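PDB 5KZT: Peptide/nickel transport system substrate-binding protein from Listeria monocytogenes serotype 1/2a, which binds peptides, one of which occupies its site in this structure, and probably delivers them for uptake across the cell membrane. Local coordinates for residues R294-D302 and L390-T398; Y264-I275 and I491-L502. All coordinates share one frame; numbering follows the deposited sequence.

How the interactions relate
Interaction 2 is a long strand pair within a mixed sheet, the antiparallel strands 264-275 and 491-502, held by backbone hydrogen bonds along most of their length and touching the bound peptide. Interaction 1 lies about 23 Å away, centre to centre, and joins helix 291-299 to the end of helix 377-393 and the start of strand 397-404; it is wholly buried, chiefly aliphatic, and has a single hydrogen bond across it. Interaction 2, only partly buried, mixes aromatic, aliphatic and polar side chains. The two meet where Gln-492 NE2 lies 2.9 Å from Ala-298 O, probably as a hydrogen bond. Both reach the same sheet.

Interaction 1: residues R294-D302 and L390-T398; sequences RKAIALAID and LQKNLDGLT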
loop_
_atom_site.group_PDB
_atom_site.type_symbol
_atom_site.label_atom_id
_atom_site.label_comp_id
_atom_site.label_asym_id
_atom_site.label_seq_id
_atom_site.Cartn_x
_atom_site.Cartn_y
_atom_site.Cartn_z
ATOM N N ARG A 294 11.023 23.301 1.005
ATOM C CA ARG A 294 10.729 21.963 0.446
ATOM C C ARG A 294 11.722 21.597 -0.671
ATOM O O ARG A 294 12.266 20.485 -0.698
ATOM C CB ARG A 294 9.289 21.883 -0.104
ATOM C CG ARG A 294 8.215 22.048 0.965
ATOM C CD ARG A 294 6.875 21.546 0.492
ATOM N NE ARG A 294 6.325 22.275 -0.653
ATOM C CZ ARG A 294 5.650 23.424 -0.604
ATOM N NH1 ARG A 294 5.457 24.088 0.541
ATOM N NH2 ARG A 294 5.175 23.940 -1.740
ATOM N N LYS A 295 11.939 22.557 -1.577
ATOM C CA LYS A 295 12.838 22.393 -2.727
ATOM C C LYS A 295 14.279 22.145 -2.272
ATOM O O LYS A 295 14.981 21.342 -2.873
ATOM C CB LYS A 295 12.775 23.630 -3.643
ATOM C CG LYS A 295 13.598 23.503 -4.919
ATOM C CD LYS A 295 13.496 24.731 -5.816
ATOM C CE LYS A 295 12.179 24.793 -6.584
ATOM N NZ LYS A 295 12.086 23.692 -7.583
ATOM N N ALA A 296 14.700 22.853 -1.224
ATOM C CA ALA A 296 16.065 22.721 -0.689
ATOM C C ALA A 296 16.326 21.298 -0.206
ATOM O O ALA A 296 17.316 20.676 -0.610
ATOM C CB ALA A 296 16.291 23.699 0.442
ATOM N N ILE A 297 15.424 20.790 0.641
ATOM C CA ILE A 297 15.525 19.412 1.148
ATOM C C ILE A 297 15.458 18.419 -0.035
ATOM O O ILE A 297 16.265 17.486 -0.120
ATOM C CB ILE A 297 14.392 19.095 2.165
ATOM C CG1 ILE A 297 14.474 19.995 3.414
ATOM C CG2 ILE A 297 14.357 17.615 2.548
ATOM C CD1 ILE A 297 15.714 19.888 4.237
ATOM N N ALA A 298 14.514 18.653 -0.951
ATOM C CA ALA A 298 14.256 17.723 -2.049
ATOM C C ALA A 298 15.477 17.500 -2.927
ATOM O O ALA A 298 15.804 16.356 -3.250
ATOM C CB ALA A 298 13.103 18.207 -2.917
ATOM N N LEU A 299 16.117 18.598 -3.309
ATOM C CA LEU A 299 17.203 18.569 -4.271
ATOM C C LEU A 299 18.559 18.276 -3.650
ATOM O O LEU A 299 19.539 18.130 -4.383
ATOM C CB LEU A 299 17.246 19.875 -5.054
ATOM C CG LEU A 299 16.000 20.260 -5.846
ATOM C CD1 LEU A 299 16.287 21.561 -6.576
ATOM C CD2 LEU A 299 15.573 19.191 -6.830
ATOM N N ALA A 300 18.628 18.150 -2.325
ATOM C CA ALA A 300 19.903 17.998 -1.629
ATOM C C ALA A 300 20.235 16.541 -1.297
ATOM O O ALA A 300 21.210 16.301 -0.584
ATOM C CB ALA A 300 19.914 18.842 -0.362
ATOM N N ILE A 301 19.462 15.581 -1.813
ATOM C CA ILE A 301 19.675 14.162 -1.506
ATOM C C ILE A 301 20.191 13.421 -2.742
ATOM O O ILE A 301 19.498 13.290 -3.753
ATOM C CB ILE A 301 18.412 13.496 -0.937
ATOM C CG1 ILE A 301 17.994 14.202 0.362
ATOM C CG2 ILE A 301 18.651 12.012 -0.649
ATOM C CD1 ILE A 301 16.597 13.871 0.865
ATOM N N ASP A 302 21.423 12.931 -2.647
ATOM C CA ASP A 302 22.022 12.133 -3.708
ATOM C C ASP A 302 21.285 10.799 -3.802
ATOM O O ASP A 302 21.631 9.833 -3.107
ATOM C CB ASP A 302 23.522 11.920 -3.450
ATOM C CG ASP A 302 24.241 11.298 -4.639
ATOM O OD1 ASP A 302 23.578 10.749 -5.546
ATOM O OD2 ASP A 302 25.479 11.369 -4.678
ATOM N N LEU A 390 21.474 16.068 4.045
ATOM C CA LEU A 390 20.853 17.358 4.261
ATOM C C LEU A 390 21.735 18.276 5.125
ATOM O O LEU A 390 21.910 19.451 4.787
ATOM C CB LEU A 390 19.466 17.183 4.868
ATOM C CG LEU A 390 18.474 16.390 4.019
ATOM C CD1 LEU A 390 17.194 16.177 4.812
ATOM C CD2 LEU A 390 18.204 17.038 2.672
ATOM N N GLN A 391 22.310 17.746 6.209
ATOM C CA GLN A 391 23.134 18.582 7.102
ATOM C C GLN A 391 24.412 19.088 6.429
ATOM O O GLN A 391 24.741 20.281 6.548
ATOM C CB GLN A 391 23.423 17.877 8.428
ATOM C CG GLN A 391 22.164 17.746 9.290
ATOM C CD GLN A 391 22.368 17.087 10.646
ATOM O OE1 GLN A 391 21.473 17.127 11.484
ATOM N NE2 GLN A 391 23.526 16.467 10.865
ATOM N N LYS A 392 25.109 18.225 5.694
ATOM C CA LYS A 392 26.337 18.658 5.025
ATOM C C LYS A 392 26.062 19.671 3.907
ATOM O O LYS A 392 26.874 20.554 3.682
ATOM C CB LYS A 392 27.152 17.472 4.495
ATOM C CG LYS A 392 26.702 16.928 3.148
ATOM C CD LYS A 392 27.616 15.825 2.649
ATOM C CE LYS A 392 27.116 15.284 1.320
ATOM N NZ LYS A 392 27.721 13.952 1.064
ATOM N N ASN A 393 24.933 19.530 3.211
ATOM C CA ASN A 393 24.622 20.353 2.030
ATOM C C ASN A 393 23.919 21.688 2.348
ATOM O O ASN A 393 24.068 22.641 1.586
ATOM C CB ASN A 393 23.780 19.561 1.005
ATOM C CG ASN A 393 24.585 18.479 0.271
ATOM O OD1 ASN A 393 25.771 18.631 0.044
ATOM N ND2 ASN A 393 23.917 17.405 -0.138
ATOM N N LEU A 394 23.170 21.745 3.453
ATOM C CA LEU A 394 22.347 22.895 3.788
ATOM C C LEU A 394 22.741 23.505 5.144
ATOM O O LEU A 394 22.244 23.088 6.195
ATOM C CB LEU A 394 20.875 22.478 3.793
ATOM C CG LEU A 394 20.311 21.887 2.502
ATOM C CD1 LEU A 394 18.835 21.629 2.711
ATOM C CD2 LEU A 394 20.515 22.810 1.309
ATOM N N ASP A 395 23.608 24.518 5.099
ATOM C CA ASP A 395 24.207 25.137 6.298
ATOM C C ASP A 395 23.136 25.738 7.193
ATOM O O ASP A 395 22.313 26.525 6.727
ATOM C CB ASP A 395 25.189 26.252 5.911
ATOM C CG ASP A 395 26.411 25.750 5.136
ATOM O OD1 ASP A 395 26.737 24.550 5.184
ATOM O OD2 ASP A 395 27.062 26.581 4.469
ATOM N N GLY A 396 23.167 25.372 8.473
ATOM C CA GLY A 396 22.174 25.808 9.454
ATOM C C GLY A 396 20.984 24.873 9.617
ATOM O O GLY A 396 20.047 25.190 10.339
ATOM N N LEU A 397 21.002 23.722 8.954
ATOM C CA LEU A 397 19.922 22.745 9.077
ATOM C C LEU A 397 20.345 21.654 10.053
ATOM O O LEU A 397 21.413 21.054 9.898
ATOM C CB LEU A 397 19.580 22.140 7.710
ATOM C CG LEU A 397 18.450 21.104 7.688
ATOM C CD1 LEU A 397 17.110 21.704 8.069
ATOM C CD2 LEU A 397 18.351 20.452 6.322
ATOM N N THR A 398 19.531 21.451 11.084
ATOM C CA THR A 398 19.614 20.295 11.958
ATOM C C THR A 398 18.441 19.396 11.602
ATOM O O THR A 398 17.315 19.879 11.415
ATOM C CB THR A 398 19.493 20.677 13.439
ATOM O OG1 THR A 398 20.544 21.573 13.791
ATOM C CG2 THR A 398 19.593 19.460 14.339
#
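Ala-300 and Leu-390 bring the two backbones closest, their CA atoms 6.0 Å apart, where the chain following helix 291-299 passes the last turn of helix 377-393. Leu-390 makes the largest single contribution. Its CD2 branch drops between Ile-297 and Ile-301, reaching CG1 of Ile-301 at 3.7 Å, while CD1 lies against CG2 of Ile-297. The Leu-390 and Ile-297 side chains cross at about a right angle. With CG1 beside its own backbone N (chi1 -62°), Ile-297 sends CD1 to CD2 of Leu-397 at 3.4 Å, tighter than usual for two methyl groups. Leu-394 lies beside it, its CD1 4.0 Å from CB of Ala-296. Alanine suits positions 296 and 300, where a single methyl lets the leucines come near the backbone. The one polar link is from Asn-393: ND2 donates to Ala-300 O over 3.0 Å, a bent bond (141° at the hydrogen). Ala-300 O lies close to the plane of the Asn-393 amide, though the donor is tilted from the carbonyl plane. A short amide at the end of helix 377-393 thus gives the buried carbonyl of Ala-300 a partner. Around this core, Trp-355 of helix 348-362 packs on both Ala-296 and Leu-394, Phe-277 of strand 264-277 on Ile-297, and Ile-367 and Val-369 of strand 367-374 on Leu-397.

Interaction 2: residues Y264-I275 and I491-L502; sequences YVTVNNSSTFYI and IQPLYQRSTAYL
Phe-273 and Tyr-495 form the apolar centre, side by side and pointing the same way. Their planes are nearly parallel (2°) but so offset that the rings barely overlap: Tyr-495 OH sits over the centre of the Phe-273 ring, and Phe-273 CB makes a CH-pi contact 3.6 Å from the Tyr-495 centroid. Tyr-495 reaches this place because CG lies between its backbone N and carbonyl carbon (chi1 67°). Beyond them, Ile-275 meets Leu-494, and Ile-491 CD1 covers one face of Tyr-274. A classic beta bulge sets Leu-494 and Tyr-495 both opposite Phe-273, whose O takes a 2.8 Å bond from Leu-494 N and a weak one from Tyr-495 N. Arg-497 begins the polar edge: its bent chain lays a guanidinium face over Phe-273 CE1, which is 3.7 Å from CZ, with the planes 70° apart. Farther on, Asn-268 OD1 accepts from Ser-270 N at 2.9 Å, an Asx turn where strand 264-275 bows out, and a water bridges Ser-271 O and Arg-497 O. Tyr-495 OH hydrogen-bonds to a basic side chain of the bound peptide and Arg-497 NH2 to its backbone; Ser-271 OG, in one of two conformers, bonds to an acidic side chain. This stretch thus walls the peptide site: Ser-271 and Tyr-495 meet peptide side chains of opposite charge, while a backbone bond depends less on sequence.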
loop_
_atom_site.group_PDB
_atom_site.type_symbol
_atom_site.label_atom_id
_atom_site.label_comp_id
_atom_site.label_asym_id
_atom_site.label_seq_id
_atom_site.Cartn_x
_atom_site.Cartn_y
_atom_site.Cartn_z
ATOM N N TYR A 264 19.303 -16.370 -4.147
ATOM C CA TYR A 264 19.009 -14.941 -4.138
ATOM C C TYR A 264 17.925 -14.655 -5.164
ATOM O O TYR A 264 17.945 -15.201 -6.278
ATOM C CB TYR A 264 20.245 -14.157 -4.506
ATOM C CG TYR A 264 20.180 -12.651 -4.432
ATOM C CD1 TYR A 264 20.325 -11.976 -3.209
ATOM C CD2 TYR A 264 20.062 -11.889 -5.588
ATOM C CE1 TYR A 264 20.330 -10.586 -3.161
ATOM C CE2 TYR A 264 20.054 -10.498 -5.547
ATOM C CZ TYR A 264 20.186 -9.856 -4.335
ATOM O OH TYR A 264 20.215 -8.491 -4.310
ATOM N N VAL A 265 16.972 -13.835 -4.780
ATOM C CA VAL A 265 15.923 -13.418 -5.694
ATOM C C VAL A 265 15.652 -11.942 -5.457
ATOM O O VAL A 265 15.890 -11.425 -4.359
ATOM C CB VAL A 265 14.606 -14.218 -5.515
ATOM C CG1 VAL A 265 14.788 -15.685 -5.850
ATOM C CG2 VAL A 265 14.060 -14.089 -4.109
ATOM N N THR A 266 15.146 -11.288 -6.497
ATOM C CA THR A 266 14.793 -9.873 -6.453
ATOM C C THR A 266 13.342 -9.755 -6.876
ATOM O O THR A 266 12.923 -10.381 -7.850
ATOM C CB THR A 266 15.630 -9.014 -7.434
ATOM O OG1 THR A 266 17.022 -9.314 -7.304
ATOM C CG2 THR A 266 15.441 -7.550 -7.146
ATOM N N VAL A 267 12.591 -8.932 -6.154
ATOM C CA VAL A 267 11.190 -8.696 -6.445
ATOM C C VAL A 267 11.064 -7.203 -6.751
ATOM O O VAL A 267 11.447 -6.393 -5.916
ATOM C CB VAL A 267 10.346 -9.111 -5.220
ATOM C CG1 VAL A 267 8.895 -8.645 -5.335
ATOM C CG2 VAL A 267 10.422 -10.628 -5.039
ATOM N N ASN A 268 10.562 -6.859 -7.942
ATOM C CA ASN A 268 10.209 -5.474 -8.288
ATOM C C ASN A 268 8.807 -5.224 -7.770
ATOM O O ASN A 268 7.855 -5.852 -8.206
ATOM C CB ASN A 268 10.242 -5.234 -9.799
ATOM C CG ASN A 268 9.786 -3.825 -10.193
ATOM O OD1 ASN A 268 9.607 -2.917 -9.343
ATOM N ND2 ASN A 268 9.584 -3.630 -11.504
ATOM N N ASN A 269 8.682 -4.289 -6.849
ATOM C CA ASN A 269 7.420 -4.025 -6.180
ATOM C C ASN A 269 6.544 -2.977 -6.912
ATOM O O ASN A 269 5.427 -2.736 -6.491
ATOM C CB ASN A 269 7.711 -3.587 -4.729
ATOM C CG ASN A 269 8.475 -4.656 -3.922
ATOM O OD1 ASN A 269 9.699 -4.637 -3.849
ATOM N ND2 ASN A 269 7.752 -5.594 -3.332
ATOM N N SER A 270 7.061 -2.337 -7.971
ATOM C CA SER A 270 6.405 -1.173 -8.632
ATOM C C SER A 270 5.890 -0.124 -7.625
ATOM O O SER A 270 4.842 0.486 -7.829
ATOM C CB SER A 270 5.254 -1.622 -9.551
ATOM O OG SER A 270 5.727 -2.437 -10.612
ATOM N N SER A 271 6.670 0.077 -6.569
ATOM C CA SER A 271 6.329 0.970 -5.478
ATOM C C SER A 271 7.322 2.112 -5.479
ATOM O O SER A 271 8.477 1.937 -5.903
ATOM C CB SER A 271 6.369 0.201 -4.164
ATOM O OG SER A 271 5.374 -0.811 -4.188
ATOM N N THR A 272 6.864 3.279 -5.028
ATOM C CA THR A 272 7.693 4.473 -4.957
ATOM C C THR A 272 7.793 4.933 -3.506
ATOM O O THR A 272 6.770 5.041 -2.813
ATOM C CB THR A 272 7.066 5.590 -5.789
ATOM O OG1 THR A 272 6.955 5.138 -7.147
ATOM C CG2 THR A 272 7.917 6.870 -5.720
ATOM N N PHE A 273 9.023 5.180 -3.058
ATOM C CA PHE A 273 9.290 5.751 -1.755
ATOM C C PHE A 273 9.642 7.218 -1.946
ATOM O O PHE A 273 10.372 7.577 -2.876
ATOM C CB PHE A 273 10.403 4.987 -1.040
ATOM C CG PHE A 273 9.889 3.845 -0.218
ATOM C CD1 PHE A 273 9.480 2.670 -0.834
ATOM C CD2 PHE A 273 9.726 3.977 1.147
ATOM C CE1 PHE A 273 8.972 1.616 -0.087
ATOM C CE2 PHE A 273 9.233 2.927 1.899
ATOM C CZ PHE A 273 8.849 1.748 1.284
ATOM N N TYR A 274 9.065 8.063 -1.102
ATOM C CA TYR A 274 9.157 9.490 -1.287
ATOM C C TYR A 274 9.183 10.167 0.053
ATOM O O TYR A 274 8.697 9.624 1.045
ATOM C CB TYR A 274 8.007 10.026 -2.135
ATOM C CG TYR A 274 6.622 9.597 -1.691
ATOM C CD1 TYR A 274 6.064 8.422 -2.183
ATOM C CD2 TYR A 274 5.871 10.359 -0.791
ATOM C CE1 TYR A 274 4.804 8.002 -1.806
ATOM C CE2 TYR A 274 4.595 9.942 -0.399
ATOM C CZ TYR A 274 4.072 8.764 -0.918
ATOM O OH TYR A 274 2.831 8.304 -0.562
ATOM N N ILE A 275 9.735 11.372 0.045
ATOM C CA ILE A 275 9.708 12.256 1.200
ATOM C C ILE A 275 8.367 12.993 1.203
ATOM O O ILE A 275 8.018 13.650 0.210
ATOM C CB ILE A 275 10.838 13.313 1.147
ATOM C CG1 ILE A 275 12.215 12.666 0.965
ATOM C CG2 ILE A 275 10.801 14.198 2.394
ATOM C CD1 ILE A 275 12.694 11.843 2.127
ATOM N N ILE A 491 5.962 16.637 -2.643
ATOM C CA ILE A 491 6.747 15.478 -2.149
ATOM C C ILE A 491 8.020 15.363 -2.961
ATOM O O ILE A 491 8.166 16.048 -3.965
ATOM C CB ILE A 491 5.985 14.160 -2.329
ATOM C CG1 ILE A 491 5.632 13.916 -3.802
ATOM C CG2 ILE A 491 4.734 14.157 -1.470
ATOM C CD1 ILE A 491 5.221 12.508 -4.082
ATOM N N GLN A 492 8.924 14.486 -2.546
ATOM C CA GLN A 492 10.137 14.196 -3.320
ATOM C C GLN A 492 10.325 12.693 -3.468
ATOM O O GLN A 492 10.782 12.032 -2.541
ATOM C CB GLN A 492 11.388 14.834 -2.683
ATOM C CG GLN A 492 12.739 14.491 -3.345
ATOM C CD GLN A 492 12.828 14.819 -4.839
ATOM O OE1 GLN A 492 11.898 14.561 -5.595
ATOM N NE2 GLN A 492 13.966 15.388 -5.271
ATOM N N PRO A 493 9.984 12.143 -4.646
ATOM C CA PRO A 493 10.365 10.758 -4.933
ATOM C C PRO A 493 11.864 10.508 -4.709
ATOM O O PRO A 493 12.692 11.323 -5.111
ATOM C CB PRO A 493 9.974 10.591 -6.389
ATOM C CG PRO A 493 8.782 11.495 -6.524
ATOM C CD PRO A 493 9.149 12.706 -5.719
ATOM N N LEU A 494 12.182 9.389 -4.062
ATOM C CA LEU A 494 13.558 9.048 -3.735
ATOM C C LEU A 494 13.982 7.808 -4.499
ATOM O O LEU A 494 14.995 7.845 -5.184
ATOM C CB LEU A 494 13.720 8.836 -2.227
ATOM C CG LEU A 494 14.737 9.767 -1.568
ATOM C CD1 LEU A 494 14.629 9.736 -0.058
ATOM C CD2 LEU A 494 16.153 9.417 -2.027
ATOM N N TYR A 495 13.213 6.724 -4.375
ATOM C CA TYR A 495 13.506 5.473 -5.090
ATOM C C TYR A 495 12.297 4.648 -5.479
ATOM O O TYR A 495 11.225 4.752 -4.877
ATOM C CB TYR A 495 14.490 4.619 -4.286
ATOM C CG TYR A 495 13.995 4.032 -2.960
ATOM C CD1 TYR A 495 14.151 4.722 -1.758
ATOM C CD2 TYR A 495 13.436 2.763 -2.904
ATOM C CE1 TYR A 495 13.747 4.175 -0.554
ATOM C CE2 TYR A 495 13.031 2.207 -1.702
ATOM C CZ TYR A 495 13.183 2.909 -0.530
ATOM O OH TYR A 495 12.765 2.354 0.674
ATOM N N GLN A 496 12.508 3.825 -6.503
ATOM C CA GLN A 496 11.540 2.845 -6.957
ATOM C C GLN A 496 11.978 1.543 -6.316
ATOM O O GLN A 496 13.122 1.102 -6.521
ATOM C CB GLN A 496 11.584 2.703 -8.473
ATOM C CG GLN A 496 11.431 4.008 -9.227
ATOM C CD GLN A 496 11.566 3.813 -10.720
ATOM O OE1 GLN A 496 10.749 3.103 -11.321
ATOM N NE2 GLN A 496 12.617 4.399 -11.328
ATOM N N ARG A 497 11.096 0.922 -5.551
ATOM C CA ARG A 497 11.520 -0.147 -4.651
ATOM C C ARG A 497 11.600 -1.514 -5.316
ATOM O O ARG A 497 10.674 -1.937 -6.007
ATOM C CB ARG A 497 10.578 -0.219 -3.457
ATOM C CG ARG A 497 11.154 -0.908 -2.233
ATOM C CD ARG A 497 10.482 -2.211 -1.918
ATOM N NE ARG A 497 9.186 -2.108 -1.260
ATOM C CZ ARG A 497 8.959 -2.054 0.067
ATOM N NH1 ARG A 497 7.711 -1.979 0.505
ATOM N NH2 ARG A 497 9.938 -2.040 0.968
ATOM N N SER A 498 12.731 -2.179 -5.112
ATOM C CA SER A 498 12.833 -3.636 -5.249
ATOM C C SER A 498 13.251 -4.203 -3.897
ATOM O O SER A 498 13.781 -3.473 -3.055
ATOM C CB SER A 498 13.832 -4.032 -6.340
ATOM O OG SER A 498 13.290 -3.830 -7.639
ATOM N N THR A 499 13.010 -5.504 -3.700
ATOM C CA THR A 499 13.283 -6.175 -2.438
ATOM C C THR A 499 14.088 -7.435 -2.749
ATOM O O THR A 499 13.769 -8.164 -3.691
ATOM C CB THR A 499 11.979 -6.544 -1.699
ATOM O OG1 THR A 499 11.164 -5.375 -1.548
ATOM C CG2 THR A 499 12.278 -7.108 -0.327
ATOM N N ALA A 500 15.164 -7.649 -2.006
ATOM C CA ALA A 500 16.025 -8.829 -2.197
ATOM C C ALA A 500 15.784 -9.824 -1.072
ATOM O O ALA A 500 15.557 -9.439 0.080
ATOM C CB ALA A 500 17.485 -8.430 -2.244
ATOM N N TYR A 501 15.876 -11.101 -1.420
ATOM C CA TYR A 501 15.654 -12.206 -0.498
ATOM C C TYR A 501 16.606 -13.339 -0.809
ATOM O O TYR A 501 17.079 -13.472 -1.945
ATOM C CB TYR A 501 14.253 -12.808 -0.640
ATOM C CG TYR A 501 13.067 -11.904 -0.405
ATOM C CD1 TYR A 501 12.537 -11.148 -1.434
ATOM C CD2 TYR A 501 12.435 -11.868 0.833
ATOM C CE1 TYR A 501 11.421 -10.332 -1.239
ATOM C CE2 TYR A 501 11.323 -11.060 1.054
ATOM C CZ TYR A 501 10.814 -10.302 0.009
ATOM O OH TYR A 501 9.711 -9.509 0.221
ATOM N N LEU A 502 16.886 -14.153 0.204
ATOM C CA LEU A 502 17.215 -15.543 -0.044
ATOM C C LEU A 502 15.907 -16.291 0.060
ATOM O O LEU A 502 15.112 -16.015 0.962
ATOM C CB LEU A 502 18.223 -16.093 0.957
ATOM C CG LEU A 502 19.661 -15.589 0.895
ATOM C CD1 LEU A 502 20.531 -16.472 1.783
ATOM C CD2 LEU A 502 20.217 -15.574 -0.523
HETATM O O HOH W 1 9.431 -0.065 -8.004
#